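Local coordinates for iminosuccinate reductase (Paracoccus denitrificans, PDB 6RQA), which catalyses the NADH-dependent reduction of iminosuccinate to L-aspartate, regenerating the amino donor of the beta-hydroxyaspartate cycle during glyoxylate assimilation, at residues Thr132-Pro145 and Val231-Asp243. Numbering follows the deposited sequence.
With NAD (nicotinamide-adenine-dinucleotide), chain C.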
loop_
_atom_site.group_PDB
_atom_site.type_symbol
_atom_site.label_atom_id
_atom_site.label_comp_id
_atom_site.label_asym_id
_atom_site.label_seq_id
_atom_site.Cartn_x
_atom_site.Cartn_y
_atom_site.Cartn_z
ATOM N N THR A 132 17.504 3.380 -9.168
ATOM C CA THR A 132 18.529 2.700 -8.382
ATOM C C THR A 132 19.921 3.066 -8.877
ATOM O O THR A 132 20.824 3.331 -8.074
ATOM C CB THR A 132 18.323 1.186 -8.438
ATOM O OG1 THR A 132 16.978 0.869 -8.060
ATOM C CG2 THR A 132 19.284 0.481 -7.495
ATOM N N ALA A 133 20.109 3.091 -10.196
ATOM C CA ALA A 133 21.383 3.531 -10.752
ATOM C C ALA A 133 21.613 5.013 -10.486
ATOM O O ALA A 133 22.753 5.440 -10.264
ATOM C CB ALA A 133 21.427 3.236 -12.251
ATOM N N ALA A 134 20.546 5.812 -10.502
ATOM C CA ALA A 134 20.690 7.232 -10.206
ATOM C C ALA A 134 21.103 7.451 -8.758
ATOM O O ALA A 134 21.949 8.308 -8.472
ATOM C CB ALA A 134 19.388 7.968 -10.515
ATOM N N ALA A 135 20.527 6.681 -7.831
ATOM C CA ALA A 135 20.894 6.813 -6.424
ATOM C C ALA A 135 22.373 6.524 -6.210
ATOM O O ALA A 135 23.055 7.249 -5.476
ATOM C CB ALA A 135 20.033 5.885 -5.566
ATOM N N SER A 136 22.890 5.471 -6.847
ATOM C CA SER A 136 24.312 5.167 -6.733
ATOM C C SER A 136 25.165 6.266 -7.357
ATOM O O SER A 136 26.246 6.584 -6.849
ATOM C CB SER A 136 24.614 3.818 -7.385
ATOM O OG SER A 136 25.993 3.506 -7.292
ATOM N N ALA A 137 24.693 6.861 -8.455
ATOM C CA ALA A 137 25.454 7.924 -9.103
ATOM C C ALA A 137 25.495 9.188 -8.253
ATOM O O ALA A 137 26.494 9.918 -8.281
ATOM C CB ALA A 137 24.867 8.224 -10.482
ATOM N N VAL A 138 24.429 9.463 -7.497
ATOM C CA VAL A 138 24.429 10.625 -6.611
ATOM C C VAL A 138 25.485 10.462 -5.525
ATOM O O VAL A 138 26.232 11.400 -5.219
ATOM C CB VAL A 138 23.025 10.844 -6.014
ATOM C CG1 VAL A 138 23.066 11.918 -4.937
ATOM C CG2 VAL A 138 22.039 11.227 -7.106
ATOM N N SER A 139 25.570 9.268 -4.931
ATOM C CA SER A 139 26.597 9.017 -3.927
ATOM C C SER A 139 27.995 9.141 -4.515
ATOM O O SER A 139 28.921 9.577 -3.824
ATOM C CB SER A 139 26.407 7.632 -3.310
ATOM O OG SER A 139 26.742 6.613 -4.235
ATOM N N ILE A 140 28.167 8.765 -5.785
ATOM C CA ILE A 140 29.466 8.916 -6.434
ATOM C C ILE A 140 29.823 10.392 -6.563
ATOM O O ILE A 140 30.932 10.813 -6.217
ATOM C CB ILE A 140 29.469 8.211 -7.802
ATOM C CG1 ILE A 140 29.368 6.696 -7.624
ATOM C CG2 ILE A 140 30.719 8.574 -8.591
ATOM C CD1 ILE A 140 29.329 5.934 -8.928
ATOM N N LYS A 141 28.880 11.201 -7.051
ATOM C CA LYS A 141 29.154 12.620 -7.255
ATOM C C LYS A 141 29.557 13.319 -5.961
ATOM O O LYS A 141 30.374 14.246 -5.987
ATOM C CB LYS A 141 27.932 13.305 -7.867
ATOM C CG LYS A 141 28.112 14.793 -8.125
ATOM C CD LYS A 141 26.812 15.436 -8.574
ATOM C CE LYS A 141 26.957 16.942 -8.718
ATOM N NZ LYS A 141 25.674 17.584 -9.121
ATOM N N TYR A 142 29.015 12.883 -4.822
ATOM C CA TYR A 142 29.231 13.576 -3.561
ATOM C C TYR A 142 30.189 12.870 -2.609
ATOM O O TYR A 142 30.570 13.467 -1.596
ATOM C CB TYR A 142 27.890 13.805 -2.844
ATOM C CG TYR A 142 27.014 14.852 -3.500
ATOM C CD1 TYR A 142 27.193 16.202 -3.230
ATOM C CD2 TYR A 142 26.008 14.490 -4.386
ATOM C CE1 TYR A 142 26.397 17.165 -3.826
ATOM C CE2 TYR A 142 25.206 15.445 -4.989
ATOM C CZ TYR A 142 25.405 16.779 -4.703
ATOM O OH TYR A 142 24.611 17.733 -5.299
ATOM N N LEU A 143 30.595 11.629 -2.894
ATOM C CA LEU A 143 31.445 10.885 -1.971
ATOM C C LEU A 143 32.657 10.215 -2.609
ATOM O O LEU A 143 33.523 9.737 -1.869
ATOM C CB LEU A 143 30.629 9.812 -1.235
ATOM C CG LEU A 143 29.407 10.281 -0.442
ATOM C CD1 LEU A 143 28.609 9.089 0.058
ATOM C CD2 LEU A 143 29.825 11.175 0.717
ATOM N N ALA A 144 32.750 10.160 -3.935
ATOM C CA ALA A 144 33.863 9.467 -4.566
ATOM C C ALA A 144 35.181 10.188 -4.288
ATOM O O ALA A 144 35.211 11.414 -4.146
ATOM C CB ALA A 144 33.648 9.357 -6.073
ATOM N N PRO A 145 36.284 9.446 -4.199
ATOM C CA PRO A 145 37.587 10.088 -4.003
ATOM C C PRO A 145 37.922 11.022 -5.156
ATOM O O PRO A 145 37.486 10.826 -6.293
ATOM C CB PRO A 145 38.561 8.904 -3.939
ATOM C CG PRO A 145 37.714 7.738 -3.541
ATOM C CD PRO A 145 36.382 7.977 -4.181
ATOM N N VAL A 231 39.803 -3.987 0.511
ATOM C CA VAL A 231 39.763 -2.568 0.180
ATOM C C VAL A 231 41.038 -1.899 0.678
ATOM O O VAL A 231 41.360 -1.949 1.870
ATOM C CB VAL A 231 38.519 -1.902 0.778
ATOM C CG1 VAL A 231 38.479 -0.427 0.411
ATOM C CG2 VAL A 231 37.262 -2.610 0.301
ATOM N N LYS A 232 41.767 -1.264 -0.238
ATOM C CA LYS A 232 42.984 -0.536 0.086
ATOM C C LYS A 232 42.917 0.852 -0.534
ATOM O O LYS A 232 42.412 1.019 -1.649
ATOM C CB LYS A 232 44.233 -1.278 -0.416
ATOM C CG LYS A 232 44.341 -2.735 0.031
ATOM C CD LYS A 232 45.228 -2.903 1.261
ATOM C CE LYS A 232 44.480 -2.604 2.553
ATOM N NZ LYS A 232 45.343 -2.793 3.751
ATOM N N GLY A 233 43.422 1.844 0.194
ATOM C CA GLY A 233 43.460 3.202 -0.290
ATOM C C GLY A 233 42.101 3.876 -0.267
ATOM O O GLY A 233 41.109 3.308 0.199
ATOM N N PRO A 234 42.039 5.112 -0.759
ATOM C CA PRO A 234 40.752 5.819 -0.826
ATOM C C PRO A 234 39.777 5.098 -1.746
ATOM O O PRO A 234 40.086 4.808 -2.904
ATOM C CB PRO A 234 41.133 7.201 -1.370
ATOM C CG PRO A 234 42.585 7.351 -1.050
ATOM C CD PRO A 234 43.165 5.973 -1.160
ATOM N N THR A 235 38.586 4.814 -1.221
ATOM C CA THR A 235 37.594 4.036 -1.947
ATOM C C THR A 235 36.198 4.445 -1.499
ATOM O O THR A 235 35.952 4.631 -0.305
ATOM C CB THR A 235 37.794 2.530 -1.719
ATOM O OG1 THR A 235 39.097 2.142 -2.172
ATOM C CG2 THR A 235 36.744 1.725 -2.468
ATOM N N HIS A 236 35.293 4.591 -2.463
ATOM C CA HIS A 236 33.872 4.759 -2.195
ATOM C C HIS A 236 33.133 3.507 -2.648
ATOM O O HIS A 236 33.279 3.078 -3.797
ATOM C CB HIS A 236 33.306 5.989 -2.904
ATOM C CG HIS A 236 31.810 6.058 -2.879
ATOM N ND1 HIS A 236 31.086 6.090 -1.705
ATOM C CD2 HIS A 236 30.901 6.089 -3.882
ATOM C CE1 HIS A 236 29.796 6.143 -1.987
ATOM N NE2 HIS A 236 29.656 6.143 -3.300
ATOM N N ILE A 237 32.343 2.930 -1.748
ATOM C CA ILE A 237 31.628 1.686 -2.006
ATOM C C ILE A 237 30.138 1.999 -2.025
ATOM O O ILE A 237 29.558 2.372 -0.998
ATOM C CB ILE A 237 31.953 0.613 -0.958
ATOM C CG1 ILE A 237 33.467 0.433 -0.831
ATOM C CG2 ILE A 237 31.284 -0.704 -1.324
ATOM C CD1 ILE A 237 33.877 -0.551 0.245
ATOM N N ALA A 238 29.514 1.844 -3.190
ATOM C CA ALA A 238 28.072 2.031 -3.340
ATOM C C ALA A 238 27.420 0.654 -3.247
ATOM O O ALA A 238 27.265 -0.049 -4.246
ATOM C CB ALA A 238 27.747 2.731 -4.653
ATOM N N ALA A 239 27.042 0.269 -2.029
ATOM C CA ALA A 239 26.407 -1.023 -1.785
ATOM C C ALA A 239 24.920 -0.910 -2.095
ATOM O O ALA A 239 24.169 -0.270 -1.354
ATOM C CB ALA A 239 26.639 -1.468 -0.344
ATOM N N MET A 240 24.491 -1.537 -3.190
ATOM C CA MET A 240 23.117 -1.427 -3.656
ATOM C C MET A 240 22.341 -2.736 -3.614
ATOM O O MET A 240 21.120 -2.710 -3.791
ATOM C CB MET A 240 23.086 -0.883 -5.094
ATOM C CG MET A 240 23.928 0.364 -5.314
ATOM S SD MET A 240 23.344 1.785 -4.373
ATOM C CE MET A 240 21.705 2.000 -5.064
ATOM N N GLY A 241 23.002 -3.867 -3.383
ATOM C CA GLY A 241 22.350 -5.159 -3.487
ATOM C C GLY A 241 21.493 -5.555 -2.301
ATOM O O GLY A 241 20.408 -6.117 -2.481
ATOM N N THR A 242 21.962 -5.275 -1.087
ATOM C CA THR A 242 21.282 -5.732 0.122
ATOM C C THR A 242 20.082 -4.837 0.404
ATOM O O THR A 242 20.239 -3.686 0.827
ATOM C CB THR A 242 22.243 -5.743 1.308
ATOM O OG1 THR A 242 23.347 -6.611 1.021
ATOM C CG2 THR A 242 21.531 -6.233 2.559
ATOM N N ASP A 243 18.877 -5.367 0.175
ATOM C CA ASP A 243 17.637 -4.655 0.462
ATOM C C ASP A 243 16.648 -5.533 1.220
ATOM O O ASP A 243 15.446 -5.250 1.219
ATOM C CB ASP A 243 16.998 -4.134 -0.828
ATOM C CG ASP A 243 16.698 -5.242 -1.822
ATOM O OD1 ASP A 243 17.099 -6.400 -1.574
ATOM O OD2 ASP A 243 16.059 -4.952 -2.855
HETATM P PA NAD C . 19.964 -10.428 -10.872
HETATM O O1A NAD C . 19.544 -11.719 -10.227
HETATM O O2A NAD C . 19.862 -9.956 -12.286
HETATM O O5B NAD C . 21.680 -10.636 -10.717
HETATM C C5B NAD C . 21.910 -11.160 -9.467
HETATM C C4B NAD C . 23.398 -11.278 -9.262
HETATM O O4B NAD C . 23.629 -11.653 -7.917
HETATM C C3B NAD C . 23.838 -12.441 -10.146
HETATM O O3B NAD C . 24.187 -11.855 -11.358
HETATM C C2B NAD C . 25.049 -12.979 -9.376
HETATM O O2B NAD C . 26.219 -12.309 -9.704
HETATM C C1B NAD C . 24.692 -12.603 -7.882
HETATM N N9A NAD C . 24.175 -13.763 -7.147
HETATM C C8A NAD C . 23.047 -14.567 -7.395
HETATM N N7A NAD C . 22.897 -15.539 -6.495
HETATM C C5A NAD C . 23.977 -15.367 -5.610
HETATM C C6A NAD C . 24.387 -16.069 -4.446
HETATM N N6A NAD C . 23.659 -17.137 -4.013
HETATM N N1A NAD C . 25.508 -15.678 -3.757
HETATM C C2A NAD C . 26.186 -14.597 -4.257
HETATM N N3A NAD C . 25.918 -13.834 -5.340
HETATM C C4A NAD C . 24.788 -14.260 -6.002
HETATM O O3 NAD C . 19.463 -9.432 -9.709
HETATM P PN NAD C . 19.301 -7.915 -10.143
HETATM O O1N NAD C . 20.379 -7.228 -10.944
HETATM O O2N NAD C . 17.821 -7.838 -10.262
HETATM O O5D NAD C . 19.433 -6.966 -8.641
HETATM C C5D NAD C . 20.339 -7.612 -7.854
HETATM C C4D NAD C . 20.195 -7.094 -6.445
HETATM O O4D NAD C . 19.846 -5.694 -6.509
HETATM C C3D NAD C . 18.981 -7.836 -5.809
HETATM O O3D NAD C . 19.424 -8.299 -4.584
HETATM C C2D NAD C . 17.935 -6.717 -5.652
HETATM O O2D NAD C . 17.223 -6.769 -4.463
HETATM C C1D NAD C . 18.885 -5.503 -5.520
HETATM N N1N NAD C . 18.130 -4.234 -5.864
HETATM C C2N NAD C . 18.386 -3.154 -5.070
HETATM C C3N NAD C . 17.731 -1.950 -5.321
HETATM C C7N NAD C . 18.072 -0.820 -4.406
HETATM O O7N NAD C . 17.555 0.285 -4.520
HETATM N N7N NAD C . 18.999 -1.083 -3.427
HETATM C C4N NAD C . 16.823 -1.864 -6.377
HETATM C C5N NAD C . 16.580 -2.980 -7.168
HETATM C C6N NAD C . 17.245 -4.184 -6.906
#
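Ser139 and His236 meet through complementary first torsions: the histidine extends CG anti to its backbone N (chi1 169°), carrying the ring from the strand to the helix, while the serine holds OG between its own N and carbonyl carbon (chi1 71°), beside the preceding turn. Ser139 OG accepts a hydrogen bond from His236 NE2 at 3.1 Å, almost in the ring plane, and donates one to Ser136 O at 2.7 Å. That carbonyl also takes the helical bond from Ile140 N, both donors reaching it from the same face of the carbonyl plane. Leu143 CB lies over one face of the His236 imidazole, 4.0 Å from the ring centroid in a CH-pi contact, and its CD1 reaches CE1; Ile140 CG1 crosses near CD2. With ND1 hydrogen-bonded to Thr308 OG1 on the adjoining strand 307-311, both ring nitrogens of this buried histidine are engaged. A leucine in its place would probably leave Ser139 OG and Thr308 without their shared partner. In the Rossmann-type NAD-binding domain, the 132-143 part of helix 125-143 lies along strand 235-239 of the parallel sheet, nearly antiparallel to it (162°), and the strand's C-terminal end runs into the NAD site. Pro145 CB rests 4.0 Å from Pro234 CB at the other end of the interface. Toward the cofactor, Ala238 CB abuts Ser136 OG, and the Met240 chain, bent at chi2 and chi3, lays SD against Ser136 CB and CE against Thr132. Met240 O accepts a hydrogen bond from N7N of the nicotinamide carboxamide at 2.7 Å, and Thr132 CG2 approaches O7N of the same carboxamide at 3.4 Å.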